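Local coordinates for protein acetylxylan esterase (Geobacillus stearothermophilus, PDB 5BN1) that removes acetyl side groups from the xylose units of xylan and xylo-oligosaccharides, acting as an octameric serine esterase of the GDSL family, at residues 20-25 with 30-35; 96-101 with 148-153; 168-173 with 204-209. The protein carries 1 engineered substitution. One frame throughout, in Å; residues are numbered along the deposited sequence.

Contact 1: residues 20-25 with 30-35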
loop_
_atom_site.group_PDB
_atom_site.type_symbol
_atom_site.label_atom_id
_atom_site.label_comp_id
_atom_site.label_asym_id
_atom_site.label_seq_id
_atom_site.Cartn_x
_atom_site.Cartn_y
_atom_site.Cartn_z
ATOM N N GLY A 20 -15.527 -11.550 -7.890
ATOM C CA GLY A 20 -15.315 -10.330 -7.046
ATOM C C GLY A 20 -16.512 -9.624 -6.493
ATOM O O GLY A 20 -16.440 -8.418 -6.135
ATOM N N ARG A 21 -17.595 -10.351 -6.302
ATOM C CA ARG A 21 -18.787 -9.837 -5.690
ATOM C C ARG A 21 -18.563 -9.385 -4.248
ATOM O O ARG A 21 -17.635 -9.803 -3.595
ATOM C CB ARG A 21 -19.952 -10.822 -5.856
ATOM C CG ARG A 21 -19.847 -12.115 -5.129
ATOM C CD ARG A 21 -20.296 -11.990 -3.716
ATOM N NE ARG A 21 -20.305 -13.270 -3.101
ATOM C CZ ARG A 21 -20.831 -13.519 -1.914
ATOM N NH1 ARG A 21 -21.300 -12.532 -1.133
ATOM N NH2 ARG A 21 -20.931 -14.750 -1.498
ATOM N N ALA A 22 -19.424 -8.471 -3.818
ATOM C CA ALA A 22 -19.330 -7.921 -2.391
ATOM C C ALA A 22 -19.731 -8.984 -1.360
ATOM O O ALA A 22 -20.738 -9.638 -1.532
ATOM C CB ALA A 22 -20.280 -6.759 -2.263
ATOM N N ARG A 23 -18.881 -9.141 -0.372
ATOM C CA ARG A 23 -19.055 -10.115 0.707
ATOM C C ARG A 23 -19.408 -9.340 2.007
ATOM O O ARG A 23 -18.778 -8.320 2.326
ATOM C CB ARG A 23 -17.840 -10.951 0.904
ATOM C CG ARG A 23 -17.498 -11.731 -0.363
ATOM C CD ARG A 23 -16.656 -12.885 0.001
ATOM N NE ARG A 23 -16.094 -13.507 -1.214
ATOM C CZ ARG A 23 -15.239 -14.519 -1.189
ATOM N NH1 ARG A 23 -14.830 -15.043 -0.029
ATOM N NH2 ARG A 23 -14.816 -15.071 -2.322
ATOM N N PRO A 24 -20.415 -9.843 2.730
ATOM C CA PRO A 24 -21.222 -11.026 2.529
ATOM C C PRO A 24 -22.452 -10.868 1.648
ATOM O O PRO A 24 -22.977 -11.854 1.099
ATOM C CB PRO A 24 -21.681 -11.377 3.986
ATOM C CG PRO A 24 -21.909 -9.997 4.579
ATOM C CD PRO A 24 -20.660 -9.251 4.090
ATOM N N GLU A 25 -22.882 -9.617 1.463
ATOM C CA GLU A 25 -24.251 -9.323 1.013
ATOM C C GLU A 25 -24.429 -9.668 -0.481
ATOM O O GLU A 25 -25.538 -10.101 -0.936
ATOM C CB GLU A 25 -24.594 -7.831 1.249
ATOM C CG GLU A 25 -24.032 -7.238 2.562
ATOM C CD GLU A 25 -22.514 -6.808 2.554
ATOM O OE1 GLU A 25 -21.766 -6.823 1.488
ATOM O OE2 GLU A 25 -22.039 -6.452 3.681
ATOM N N PHE A 30 -23.939 -3.007 -8.766
ATOM C CA PHE A 30 -23.280 -4.028 -9.608
ATOM C C PHE A 30 -21.871 -4.205 -9.137
ATOM O O PHE A 30 -21.289 -5.316 -9.279
ATOM C CB PHE A 30 -23.115 -3.415 -11.047
ATOM C CG PHE A 30 -24.294 -3.621 -11.959
ATOM C CD1 PHE A 30 -24.411 -4.855 -12.527
ATOM C CD2 PHE A 30 -25.284 -2.597 -12.270
ATOM C CE1 PHE A 30 -25.392 -5.182 -13.429
ATOM C CE2 PHE A 30 -26.296 -2.872 -13.283
ATOM C CZ PHE A 30 -26.384 -4.175 -13.775
ATOM N N GLY A 31 -21.227 -3.105 -8.663
ATOM C CA GLY A 31 -20.038 -3.391 -8.072
ATOM C C GLY A 31 -20.324 -4.601 -7.272
ATOM O O GLY A 31 -19.500 -5.544 -7.228
ATOM N N ALA A 32 -21.448 -4.565 -6.532
ATOM C CA ALA A 32 -21.607 -5.647 -5.584
ATOM C C ALA A 32 -21.774 -7.064 -6.248
ATOM O O ALA A 32 -21.631 -8.028 -5.563
ATOM C CB ALA A 32 -22.827 -5.424 -4.671
ATOM N N LEU A 33 -22.238 -7.059 -7.471
ATOM C CA LEU A 33 -22.545 -8.283 -8.259
ATOM C C LEU A 33 -21.314 -8.895 -8.902
ATOM O O LEU A 33 -21.385 -9.945 -9.494
ATOM C CB LEU A 33 -23.573 -8.039 -9.340
ATOM C CG LEU A 33 -25.052 -7.717 -8.944
ATOM C CD1 LEU A 33 -25.961 -7.502 -10.115
ATOM C CD2 LEU A 33 -25.553 -8.796 -7.959
ATOM N N GLY A 34 -20.197 -8.200 -8.818
ATOM C CA GLY A 34 -18.974 -8.642 -9.470
ATOM C C GLY A 34 -18.936 -8.278 -10.894
ATOM O O GLY A 34 -19.751 -7.514 -11.412
ATOM N N THR A 35 -17.906 -8.808 -11.576
ATOM C CA THR A 35 -17.608 -8.381 -12.944
ATOM C C THR A 35 -17.712 -9.412 -14.022
ATOM O O THR A 35 -17.005 -9.356 -15.042
ATOM C CB THR A 35 -16.163 -7.780 -13.009
ATOM O OG1 THR A 35 -15.233 -8.729 -12.488
ATOM C CG2 THR A 35 -16.159 -6.519 -12.118
HETATM O O HOH W 1 -17.206 -6.200 -4.758
#
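A32 and A22 meet methyl to methyl, with CB of A22 3.8 Å from CB of A32, and a main-chain hydrogen bond joins the same two residues. N of A22 donates to O of A32 at 2.8 Å in a nearly straight bond (164° at the hydrogen), although it approaches from above the carbonyl plane. R21 adds its CB to this patch, 3.3 Å from that same oxygen of A32. With CG set between the backbone N and the carbonyl carbon (chi1 67°) and a second bend at chi2, the arginine curls back over its own segment. NH1 then bonds both O of A22 at 3.0 Å and O of P24 at 2.9 Å, in or close to the guanidinium plane, while NE is taken by O of G60. The guanidinium thus ties together a turn that contains the cis peptide before P24. A water donates to O of G20 at 2.7 Å, with a longer, weak bond to O of G31. F30 and L33 pack on helix 37-48, and D18 holds N of R21. The arrangement joins two parts of the loop that follows helix 15-18 and leads to helix 37-48; helix 15-18 begins at S15, the inferred nucleophile, as expected of an SGNH hydrolase.

Contact 2: residues 96-101 with 148-153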
loop_
_atom_site.group_PDB
_atom_site.type_symbol
_atom_site.label_atom_id
_atom_site.label_comp_id
_atom_site.label_asym_id
_atom_site.label_seq_id
_atom_site.Cartn_x
_atom_site.Cartn_y
_atom_site.Cartn_z
ATOM N N ARG A 96 -10.069 -30.287 -8.936
ATOM C CA ARG A 96 -9.187 -30.823 -7.907
ATOM C C ARG A 96 -8.633 -32.183 -8.154
ATOM O O ARG A 96 -7.514 -32.556 -7.763
ATOM C CB ARG A 96 -9.773 -30.667 -6.513
ATOM C CG ARG A 96 -10.068 -29.287 -6.033
ATOM C CD ARG A 96 -8.849 -28.386 -5.823
ATOM N NE ARG A 96 -8.488 -27.759 -7.096
ATOM C CZ ARG A 96 -9.114 -26.729 -7.643
ATOM N NH1 ARG A 96 -8.680 -26.253 -8.830
ATOM N NH2 ARG A 96 -10.223 -26.202 -7.125
ATOM N N GLN A 97 -9.462 -33.039 -8.775
ATOM C CA GLN A 97 -9.069 -34.378 -9.127
ATOM C C GLN A 97 -7.870 -34.459 -10.072
ATOM O O GLN A 97 -7.160 -35.425 -10.184
ATOM C CB GLN A 97 -10.231 -35.208 -9.711
ATOM C CG GLN A 97 -11.451 -35.241 -8.823
ATOM C CD GLN A 97 -12.638 -35.935 -9.399
ATOM O OE1 GLN A 97 -12.472 -37.064 -10.000
ATOM N NE2 GLN A 97 -13.813 -35.380 -9.227
ATOM N N TYR A 98 -7.764 -33.374 -10.899
ATOM C CA TYR A 98 -6.743 -33.239 -11.911
ATOM C C TYR A 98 -5.588 -32.293 -11.527
ATOM O O TYR A 98 -4.458 -32.644 -11.940
ATOM C CB TYR A 98 -7.436 -32.745 -13.240
ATOM C CG TYR A 98 -8.333 -33.855 -13.799
ATOM C CD1 TYR A 98 -7.787 -34.898 -14.475
ATOM C CD2 TYR A 98 -9.715 -33.814 -13.626
ATOM C CE1 TYR A 98 -8.548 -35.960 -14.957
ATOM C CE2 TYR A 98 -10.468 -34.861 -14.065
ATOM C CZ TYR A 98 -9.894 -35.888 -14.709
ATOM O OH TYR A 98 -10.619 -37.013 -15.169
ATOM N N ASP A 99 -5.837 -31.248 -10.774
ATOM C CA ASP A 99 -4.739 -30.318 -10.368
ATOM C C ASP A 99 -4.087 -30.712 -9.099
ATOM O O ASP A 99 -2.884 -30.344 -8.892
ATOM C CB ASP A 99 -5.064 -28.882 -10.530
ATOM C CG ASP A 99 -5.929 -28.278 -9.476
ATOM O OD1 ASP A 99 -6.503 -29.080 -8.639
ATOM O OD2 ASP A 99 -6.045 -27.030 -9.368
ATOM N N LEU A 100 -4.756 -31.443 -8.230
ATOM C CA LEU A 100 -4.214 -31.937 -6.914
ATOM C C LEU A 100 -4.592 -33.418 -6.825
ATOM O O LEU A 100 -5.415 -33.721 -5.933
ATOM C CB LEU A 100 -4.749 -31.075 -5.818
ATOM C CG LEU A 100 -4.281 -29.641 -5.760
ATOM C CD1 LEU A 100 -5.008 -28.804 -4.756
ATOM C CD2 LEU A 100 -2.714 -29.569 -5.559
ATOM N N PRO A 101 -4.092 -34.261 -7.677
ATOM C CA PRO A 101 -4.550 -35.634 -7.805
ATOM C C PRO A 101 -4.405 -36.480 -6.583
ATOM O O PRO A 101 -5.172 -37.447 -6.440
ATOM C CB PRO A 101 -3.823 -36.212 -9.001
ATOM C CG PRO A 101 -2.615 -35.339 -9.175
ATOM C CD PRO A 101 -3.078 -33.989 -8.744
ATOM N N ARG A 148 -12.142 -32.752 -19.543
ATOM C CA ARG A 148 -13.334 -32.467 -20.263
ATOM C C ARG A 148 -14.381 -33.601 -20.169
ATOM O O ARG A 148 -15.551 -33.371 -19.974
ATOM C CB ARG A 148 -13.016 -32.172 -21.749
ATOM C CG ARG A 148 -14.243 -32.011 -22.658
ATOM C CD ARG A 148 -15.173 -30.863 -22.386
ATOM N NE ARG A 148 -16.514 -31.082 -23.014
ATOM C CZ ARG A 148 -16.704 -31.034 -24.311
ATOM N NH1 ARG A 148 -15.844 -30.516 -25.142
ATOM N NH2 ARG A 148 -17.896 -31.512 -24.750
ATOM N N ARG A 149 -13.836 -34.812 -20.307
ATOM C CA ARG A 149 -14.721 -36.020 -20.214
ATOM C C ARG A 149 -15.374 -36.122 -18.889
ATOM O O ARG A 149 -16.600 -36.342 -18.756
ATOM C CB ARG A 149 -13.921 -37.228 -20.578
ATOM C CG ARG A 149 -14.735 -38.510 -20.595
ATOM C CD ARG A 149 -13.828 -39.616 -21.194
ATOM N NE ARG A 149 -12.632 -39.907 -20.413
ATOM C CZ ARG A 149 -11.311 -40.013 -20.818
ATOM N NH1 ARG A 149 -10.845 -39.858 -22.089
ATOM N NH2 ARG A 149 -10.389 -40.310 -19.886
ATOM N N THR A 150 -14.604 -35.917 -17.808
ATOM C CA THR A 150 -15.192 -35.854 -16.508
ATOM C C THR A 150 -16.234 -34.831 -16.306
ATOM O O THR A 150 -17.302 -34.943 -15.756
ATOM C CB THR A 150 -14.080 -35.908 -15.411
ATOM O OG1 THR A 150 -13.201 -37.033 -15.609
ATOM C CG2 THR A 150 -14.597 -35.849 -14.042
ATOM N N MET A 151 -15.860 -33.603 -16.764
ATOM C CA MET A 151 -16.775 -32.529 -16.628
ATOM C C MET A 151 -18.142 -32.803 -17.323
ATOM O O MET A 151 -19.165 -32.460 -16.783
ATOM C CB MET A 151 -16.148 -31.214 -17.207
ATOM C CG MET A 151 -16.748 -29.977 -16.654
ATOM S SD MET A 151 -16.442 -29.628 -14.914
ATOM C CE MET A 151 -14.745 -29.081 -15.108
ATOM N N ASP A 152 -18.048 -33.404 -18.509
ATOM C CA ASP A 152 -19.266 -33.800 -19.275
ATOM C C ASP A 152 -20.117 -34.764 -18.432
ATOM O O ASP A 152 -21.372 -34.637 -18.375
ATOM C CB ASP A 152 -19.001 -34.357 -20.605
ATOM C CG ASP A 152 -18.593 -33.331 -21.669
ATOM O OD1 ASP A 152 -18.489 -32.177 -21.356
ATOM O OD2 ASP A 152 -18.296 -33.861 -22.774
ATOM N N GLN A 153 -19.430 -35.662 -17.718
ATOM C CA GLN A 153 -20.179 -36.605 -16.828
ATOM C C GLN A 153 -20.904 -35.915 -15.731
ATOM O O GLN A 153 -22.063 -36.139 -15.402
ATOM C CB GLN A 153 -19.230 -37.662 -16.355
ATOM C CG GLN A 153 -19.969 -38.640 -15.441
ATOM C CD GLN A 153 -19.060 -39.768 -15.022
ATOM O OE1 GLN A 153 -17.858 -39.560 -14.595
ATOM N NE2 GLN A 153 -19.534 -40.991 -15.271
#
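Two helical turns face each other at Y98 and T150 without backbone contact, the last turn of helix 91-99 and an early turn of helix 146-165 keeping CA of Y98 about 10.0 Å from CA of T150. Side chains coming from opposite directions bridge the gap: OH of Y98 and OG1 of T150 form a hydrogen bond of 2.6 Å. The threonine oxygen sits at the ring edge, in the plane of the phenol, so the contact uses the hydroxyl end and not a ring face; the flanking ring carbon CE2 of Y98 is 4.0 Å from CB of T150. With chi1 at -52°, OG1 stands beside the backbone N of T150 and anti to its carbonyl carbon, and there it has both OH of Y98 and O of P146, one turn back, as hydrogen-bond partners. Each helix has an internal salt bridge. R96 grips D99 side-on, NE to OD1 at 2.8 Å and NH1 to OD2 at 2.8 Å, and its NH2 holds N92, inferred to stabilise the transition state. In the other helix NE of R148 meets OD1 of D152 at 2.8 Å, with the oxygen in the guanidinium plane. In a neighbouring subunit, Y184 meets the Y98 ring edge-to-face and NE1 of W190 bonds OD2 of D99. Within the chain, V94 of helix 91-99 packs on T150 and M151, R148 and D152 touch helix 172-180, and Y98 lies on P146 and M147 of helix 146-165.

Contact 3: residues 168-173 with 204-209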
loop_
_atom_site.group_PDB
_atom_site.type_symbol
_atom_site.label_atom_id
_atom_site.label_comp_id
_atom_site.label_asym_id
_atom_site.label_seq_id
_atom_site.Cartn_x
_atom_site.Cartn_y
_atom_site.Cartn_z
ATOM N N LEU A 168 -35.283 -25.337 -14.415
ATOM C CA LEU A 168 -34.756 -24.842 -15.653
ATOM C C LEU A 168 -33.248 -25.306 -15.714
ATOM O O LEU A 168 -32.662 -25.665 -14.727
ATOM C CB LEU A 168 -34.801 -23.294 -15.680
ATOM C CG LEU A 168 -36.231 -22.683 -15.701
ATOM C CD1 LEU A 168 -36.158 -21.143 -15.721
ATOM C CD2 LEU A 168 -36.915 -23.219 -16.901
ATOM N N PHE A 169 -32.742 -25.280 -16.894
ATOM C CA PHE A 169 -31.458 -25.960 -17.206
ATOM C C PHE A 169 -30.671 -25.218 -18.245
ATOM O O PHE A 169 -31.152 -24.918 -19.371
ATOM C CB PHE A 169 -31.721 -27.390 -17.694
ATOM C CG PHE A 169 -30.501 -28.112 -18.200
ATOM C CD1 PHE A 169 -29.520 -28.436 -17.258
ATOM C CD2 PHE A 169 -30.245 -28.347 -19.488
ATOM C CE1 PHE A 169 -28.370 -29.075 -17.719
ATOM C CE2 PHE A 169 -29.089 -28.999 -19.990
ATOM C CZ PHE A 169 -28.118 -29.354 -19.025
ATOM N N VAL A 170 -29.380 -24.872 -17.919
ATOM C CA VAL A 170 -28.514 -24.275 -18.873
ATOM C C VAL A 170 -27.297 -25.160 -19.104
ATOM O O VAL A 170 -26.516 -25.386 -18.150
ATOM C CB VAL A 170 -28.029 -22.894 -18.304
ATOM C CG1 VAL A 170 -27.147 -22.193 -19.372
ATOM C CG2 VAL A 170 -29.183 -22.039 -17.874
ATOM N N ASP A 171 -27.097 -25.552 -20.327
ATOM C CA ASP A 171 -25.983 -26.350 -20.754
ATOM C C ASP A 171 -24.835 -25.361 -21.161
ATOM O O ASP A 171 -24.729 -24.966 -22.304
ATOM C CB ASP A 171 -26.303 -27.302 -21.861
ATOM C CG ASP A 171 -25.228 -28.241 -22.154
ATOM O OD1 ASP A 171 -23.998 -28.072 -21.700
ATOM O OD2 ASP A 171 -25.439 -29.340 -22.812
ATOM N N THR A 172 -24.002 -25.054 -20.168
ATOM C CA THR A 172 -22.902 -24.047 -20.432
ATOM C C THR A 172 -21.886 -24.682 -21.268
ATOM O O THR A 172 -21.150 -24.042 -21.995
ATOM C CB THR A 172 -22.357 -23.527 -19.104
ATOM O OG1 THR A 172 -21.818 -24.641 -18.385
ATOM C CG2 THR A 172 -23.375 -22.812 -18.310
ATOM N N GLN A 173 -21.636 -26.001 -21.175
ATOM C CA GLN A 173 -20.690 -26.657 -22.038
ATOM C C GLN A 173 -21.062 -26.532 -23.473
ATOM O O GLN A 173 -20.229 -26.261 -24.273
ATOM C CB GLN A 173 -20.490 -28.171 -21.686
ATOM C CG GLN A 173 -19.332 -28.779 -22.392
ATOM C CD GLN A 173 -18.003 -28.190 -21.992
ATOM O OE1 GLN A 173 -17.186 -27.752 -22.924
ATOM N NE2 GLN A 173 -17.744 -28.178 -20.786
ATOM N N ALA A 204 -23.632 -15.500 -19.966
ATOM C CA ALA A 204 -24.847 -14.676 -19.755
ATOM C C ALA A 204 -25.849 -14.983 -20.862
ATOM O O ALA A 204 -27.088 -15.043 -20.598
ATOM C CB ALA A 204 -24.467 -13.229 -19.778
ATOM N N ARG A 205 -25.425 -15.110 -22.104
ATOM C CA ARG A 205 -26.304 -15.365 -23.205
ATOM C C ARG A 205 -27.018 -16.739 -23.013
ATOM O O ARG A 205 -28.231 -16.813 -23.220
ATOM C CB ARG A 205 -25.481 -15.396 -24.484
ATOM C CG ARG A 205 -26.297 -15.731 -25.683
ATOM C CD ARG A 205 -25.466 -15.809 -26.950
ATOM N NE ARG A 205 -26.295 -15.960 -28.140
ATOM C CZ ARG A 205 -25.952 -16.669 -29.201
ATOM N NH1 ARG A 205 -24.790 -17.226 -29.294
ATOM N NH2 ARG A 205 -26.795 -16.759 -30.251
ATOM N N ALA A 206 -26.271 -17.710 -22.521
ATOM C CA ALA A 206 -26.944 -19.045 -22.268
ATOM C C ALA A 206 -27.910 -18.956 -21.162
ATOM O O ALA A 206 -29.053 -19.584 -21.281
ATOM C CB ALA A 206 -25.873 -20.075 -22.025
ATOM N N PHE A 207 -27.644 -18.274 -20.079
ATOM C CA PHE A 207 -28.564 -18.058 -18.969
ATOM C C PHE A 207 -29.822 -17.369 -19.483
ATOM O O PHE A 207 -30.971 -17.812 -19.192
ATOM C CB PHE A 207 -27.920 -17.372 -17.837
ATOM C CG PHE A 207 -28.836 -17.163 -16.695
ATOM C CD1 PHE A 207 -29.664 -16.052 -16.614
ATOM C CD2 PHE A 207 -28.881 -18.111 -15.666
ATOM C CE1 PHE A 207 -30.529 -15.889 -15.557
ATOM C CE2 PHE A 207 -29.742 -17.937 -14.606
ATOM C CZ PHE A 207 -30.557 -16.817 -14.554
ATOM N N LEU A 208 -29.608 -16.226 -20.151
ATOM C CA LEU A 208 -30.729 -15.451 -20.609
ATOM C C LEU A 208 -31.661 -16.224 -21.520
ATOM O O LEU A 208 -32.931 -16.096 -21.386
ATOM C CB LEU A 208 -30.212 -14.144 -21.269
ATOM C CG LEU A 208 -29.647 -13.106 -20.303
ATOM C CD1 LEU A 208 -28.837 -12.053 -21.004
ATOM C CD2 LEU A 208 -30.705 -12.434 -19.431
ATOM N N ARG A 209 -31.114 -17.017 -22.396
ATOM C CA ARG A 209 -31.893 -17.814 -23.340
ATOM C C ARG A 209 -32.860 -18.683 -22.534
ATOM O O ARG A 209 -34.082 -18.778 -22.802
ATOM C CB ARG A 209 -30.998 -18.581 -24.220
ATOM C CG ARG A 209 -31.783 -19.485 -25.187
ATOM C CD ARG A 209 -30.857 -20.468 -25.812
ATOM N NE ARG A 209 -31.291 -21.131 -27.009
ATOM C CZ ARG A 209 -30.637 -22.158 -27.575
ATOM N NH1 ARG A 209 -29.484 -22.642 -27.041
ATOM N NH2 ARG A 209 -31.116 -22.704 -28.705
#
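V170 and A206 join edge strand 168-170, one of the two outermost strands of the parallel sheet within the chain, to helix 197-211, a strand-to-helix packing within the layered alpha/beta fold of SGNH hydrolases. The first shell is wholly apolar between side chains: CG1 of V170 lies 3.6 Å from CB of A206. The same methyl rests over the adjoining peptide of the helix, 3.8 Å from O of A206 and 4.0 Å from N of F207. CG1 thus carries the contact, while the second branch of V170, CG2, stands farther off, 4.2 Å from CA of F207. This follows from chi1 of -177°, which sets CG1 anti to the backbone N and points it at A206, with CG2 toward CA of F207. CA of V170 is 6.2 Å from CA of F207, the nearest CA pair. The helical turn that presents A206 and F207 keeps its regular backbone bonds, N of L208 to O of A204 at 2.8 Å and N of R209 to O of R205 at 3.0 Å.

In the next shell, V170 is fixed by backbone hydrogen bonds to L133 of strand 130-134 and to T135 just after it, and its side chain also touches I132. F207 touches M134 of strand 130-134 and V41 of helix 37-48, its ring meeting that of F11 with planes at about 45°. Beside the valine, N of F169 is hydrogen-bonded to OE2 of E210 on helix 197-211.

Contact 3 is the buried one of the set, its centre about 9 Å from the centre of the chain, whereas contacts 1 and 2 lie about 16 and 17 Å out. Their chemistry follows: methyl packing between a strand and a helix in contact 3, a single hydroxyl pair between helices at the surface in contact 2, and a main-chain bond with small side chains inside one loop in contact 1, which is partly buried. Contacts 2 and 3 adjoin, since helix 146-165 leads into strand 168-170 and OD1 of D152 lies 3.7 Å from CG of Q173. Contact 1 touches neither, but helix 37-48 packs against both its loop and helix 197-211 of contact 3.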